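PDB 2QQZ: glyoxalase family protein, putative from Bacillus anthracis str., which is of unknown function but, as a glyoxalase/bleomycin resistance family member, probably binds a metal ion or small molecule in a cup formed by its beta-alpha-beta-beta-beta motifs. Local coordinates for the interface of chains A and B. Residues are numbered along the deposited sequence; one frame, centred on the assembly and turned at random. Chains: chain A/B, Glyoxalase family protein, putative.

The interface of chains A and B. Residues chain A 77-79, 103, 120, 122; chain B 12-13, 52, 61.
A:Ala77, on strand 76-80, and B:His13, on strand 8-18, form an antiparallel beta bridge between the two copies: A:Ala77 N donates to B:His13 O (2.8 Å), while A:Ala77 O accepts from B:Asp12 N (2.7 Å) and, weakly, from B:His13 N. The beta-alpha-beta-beta-beta motifs of the vicinal oxygen chelate (glyoxalase/bleomycin resistance) superfamily pair within or between chains, and this two-fold pair is likely, though not certain, to be the biological dimer. The methyl of A:Ala77 points at one face of the B:His13 ring, a CH-pi contact 3.5 Å from the centroid, and its small size lets the strands close up. On the opposite face sits CE1 of B:His61, whose own far face is capped by the broad indole of B:Trp52. ND1 of B:His13 fixes the ring's rotation by donating nearly in the ring plane to B:Asp12 OD2 (2.8 Å, 167° at H), met on its anti side, a little out of the carboxylate plane. The A:Glu120 carboxylate comes near this imidazole at about a right angle, OE2 3.9 Å from B:His13 CE1. B:His13, B:His61 and A:Glu120 resemble a family metal site drawn from both chains, although no metal is modelled here. B:Asp12 CG stands anti to its backbone N (chi1 179°), carrying the carboxylate against the long, pliable selenomethionine A:Met122, whose SE lies 3.6 Å from B:Asp12 CG. A water bridges B:Asp12 OD2 (2.8 Å) and A:Arg103 NH1. The long, extended arginine can reach both this water and B:Trp52, whose CH2, at the indole's far edge, is centred over one guanidinium face, 3.6 Å from A:Arg103 CZ, the planes 61° apart.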
loop_
_atom_site.group_PDB
_atom_site.type_symbol
_atom_site.label_atom_id
_atom_site.label_comp_id
_atom_site.label_asym_id
_atom_site.label_seq_id
_atom_site.Cartn_x
_atom_site.Cartn_y
_atom_site.Cartn_z
ATOM N N ALA A 77 -1.328 -5.284 -1.742
ATOM C CA ALA A 77 -2.074 -6.452 -2.231
ATOM C C ALA A 77 -3.278 -5.986 -3.062
ATOM O O ALA A 77 -4.102 -5.183 -2.608
ATOM C CB ALA A 77 -2.489 -7.394 -1.092
ATOM N N PHE A 78 -3.297 -6.454 -4.310
ATOM C CA PHE A 78 -4.297 -6.085 -5.322
ATOM C C PHE A 78 -5.330 -7.166 -5.467
ATOM O O PHE A 78 -4.993 -8.335 -5.505
ATOM C CB PHE A 78 -3.622 -5.844 -6.661
ATOM C CG PHE A 78 -2.641 -4.744 -6.606
ATOM C CD1 PHE A 78 -3.069 -3.426 -6.720
ATOM C CD2 PHE A 78 -1.304 -5.000 -6.417
ATOM C CE1 PHE A 78 -2.148 -2.378 -6.665
ATOM C CE2 PHE A 78 -0.389 -3.943 -6.336
ATOM C CZ PHE A 78 -0.813 -2.645 -6.464
ATOM N N TYR A 79 -6.592 -6.752 -5.507
ATOM C CA TYR A 79 -7.709 -7.672 -5.720
ATOM C C TYR A 79 -7.831 -7.895 -7.225
ATOM O O TYR A 79 -7.826 -6.902 -8.027
ATOM C CB TYR A 79 -9.030 -7.142 -5.126
ATOM C CG TYR A 79 -10.062 -8.270 -5.021
ATOM C CD1 TYR A 79 -10.172 -9.013 -3.840
ATOM C CD2 TYR A 79 -10.848 -8.657 -6.123
ATOM C CE1 TYR A 79 -11.080 -10.058 -3.730
ATOM C CE2 TYR A 79 -11.766 -9.750 -6.022
ATOM C CZ TYR A 79 -11.863 -10.415 -4.803
ATOM O OH TYR A 79 -12.710 -11.475 -4.620
ATOM N N ARG A 103 -3.894 -18.800 3.818
ATOM C CA ARG A 103 -5.187 -18.165 4.070
ATOM C C ARG A 103 -6.180 -18.877 3.129
ATOM O O ARG A 103 -6.205 -18.601 1.925
ATOM C CB ARG A 103 -5.028 -16.661 3.780
ATOM C CG ARG A 103 -6.067 -15.787 4.428
ATOM C CD ARG A 103 -5.958 -14.334 3.978
ATOM N NE ARG A 103 -7.290 -13.749 4.102
ATOM C CZ ARG A 103 -7.607 -12.525 3.788
ATOM N NH1 ARG A 103 -6.691 -11.676 3.301
ATOM N NH2 ARG A 103 -8.868 -12.151 3.958
ATOM N N GLU A 120 1.469 -8.520 -4.183
ATOM C CA GLU A 120 0.577 -9.649 -3.986
ATOM C C GLU A 120 -0.709 -9.457 -4.777
ATOM O O GLU A 120 -1.214 -8.316 -4.921
ATOM C CB GLU A 120 0.240 -9.737 -2.519
ATOM C CG GLU A 120 -0.886 -10.813 -2.210
ATOM C CD GLU A 120 -1.270 -10.778 -0.759
ATOM O OE1 GLU A 120 -0.459 -10.227 0.053
ATOM O OE2 GLU A 120 -2.394 -11.264 -0.431
HETATM N N MSE A 122 -4.616 -11.256 -5.054
HETATM C CA MSE A 122 -5.539 -12.137 -4.345
HETATM C C MSE A 122 -6.983 -12.073 -4.867
HETATM O O MSE A 122 -7.374 -11.068 -5.406
HETATM C CB MSE A 122 -5.607 -11.742 -2.886
HETATM C CG MSE A 122 -5.978 -10.277 -2.689
HETATM SE SE MSE A 122 -6.341 -10.118 -0.765
HETATM C CE MSE A 122 -8.249 -10.691 -0.775
ATOM N N ASP B 12 -6.581 -4.168 -2.248
ATOM C CA ASP B 12 -7.398 -4.813 -1.202
ATOM C C ASP B 12 -6.853 -4.355 0.154
ATOM O O ASP B 12 -7.611 -4.011 1.087
ATOM C CB ASP B 12 -7.294 -6.333 -1.296
ATOM C CG ASP B 12 -8.108 -7.020 -0.227
ATOM O OD1 ASP B 12 -9.253 -7.338 -0.534
ATOM O OD2 ASP B 12 -7.640 -7.177 0.933
ATOM N N HIS B 13 -5.529 -4.397 0.272
ATOM C CA HIS B 13 -4.910 -3.990 1.512
ATOM C C HIS B 13 -3.450 -3.706 1.273
ATOM O O HIS B 13 -2.857 -3.990 0.191
ATOM C CB HIS B 13 -5.117 -5.076 2.627
ATOM C CG HIS B 13 -4.396 -6.364 2.356
ATOM N ND1 HIS B 13 -4.976 -7.420 1.694
ATOM C CD2 HIS B 13 -3.145 -6.778 2.701
ATOM C CE1 HIS B 13 -4.125 -8.435 1.644
ATOM N NE2 HIS B 13 -2.989 -8.054 2.216
ATOM N N TRP B 52 -4.913 -6.372 12.182
ATOM C CA TRP B 52 -5.542 -5.844 10.959
ATOM C C TRP B 52 -6.530 -4.730 11.334
ATOM O O TRP B 52 -7.217 -4.775 12.380
ATOM C CB TRP B 52 -6.319 -6.963 10.255
ATOM C CG TRP B 52 -5.489 -8.059 9.623
ATOM C CD1 TRP B 52 -4.140 -8.320 9.766
ATOM C CD2 TRP B 52 -5.987 -9.019 8.689
ATOM N NE1 TRP B 52 -3.796 -9.421 8.985
ATOM C CE2 TRP B 52 -4.920 -9.864 8.332
ATOM C CE3 TRP B 52 -7.265 -9.253 8.133
ATOM C CZ2 TRP B 52 -5.077 -10.939 7.429
ATOM C CZ3 TRP B 52 -7.427 -10.338 7.234
ATOM C CH2 TRP B 52 -6.338 -11.124 6.879
ATOM N N HIS B 61 -2.767 -4.224 7.249
ATOM C CA HIS B 61 -2.357 -5.442 7.971
ATOM C C HIS B 61 -0.990 -5.104 8.538
ATOM O O HIS B 61 -0.029 -4.797 7.815
ATOM C CB HIS B 61 -2.240 -6.672 7.029
ATOM C CG HIS B 61 -3.537 -7.091 6.397
ATOM N ND1 HIS B 61 -3.652 -8.257 5.672
ATOM C CD2 HIS B 61 -4.769 -6.526 6.414
ATOM C CE1 HIS B 61 -4.908 -8.386 5.260
ATOM N NE2 HIS B 61 -5.604 -7.353 5.699
HETATM O O HOH W 1 -7.816 -8.957 3.040
#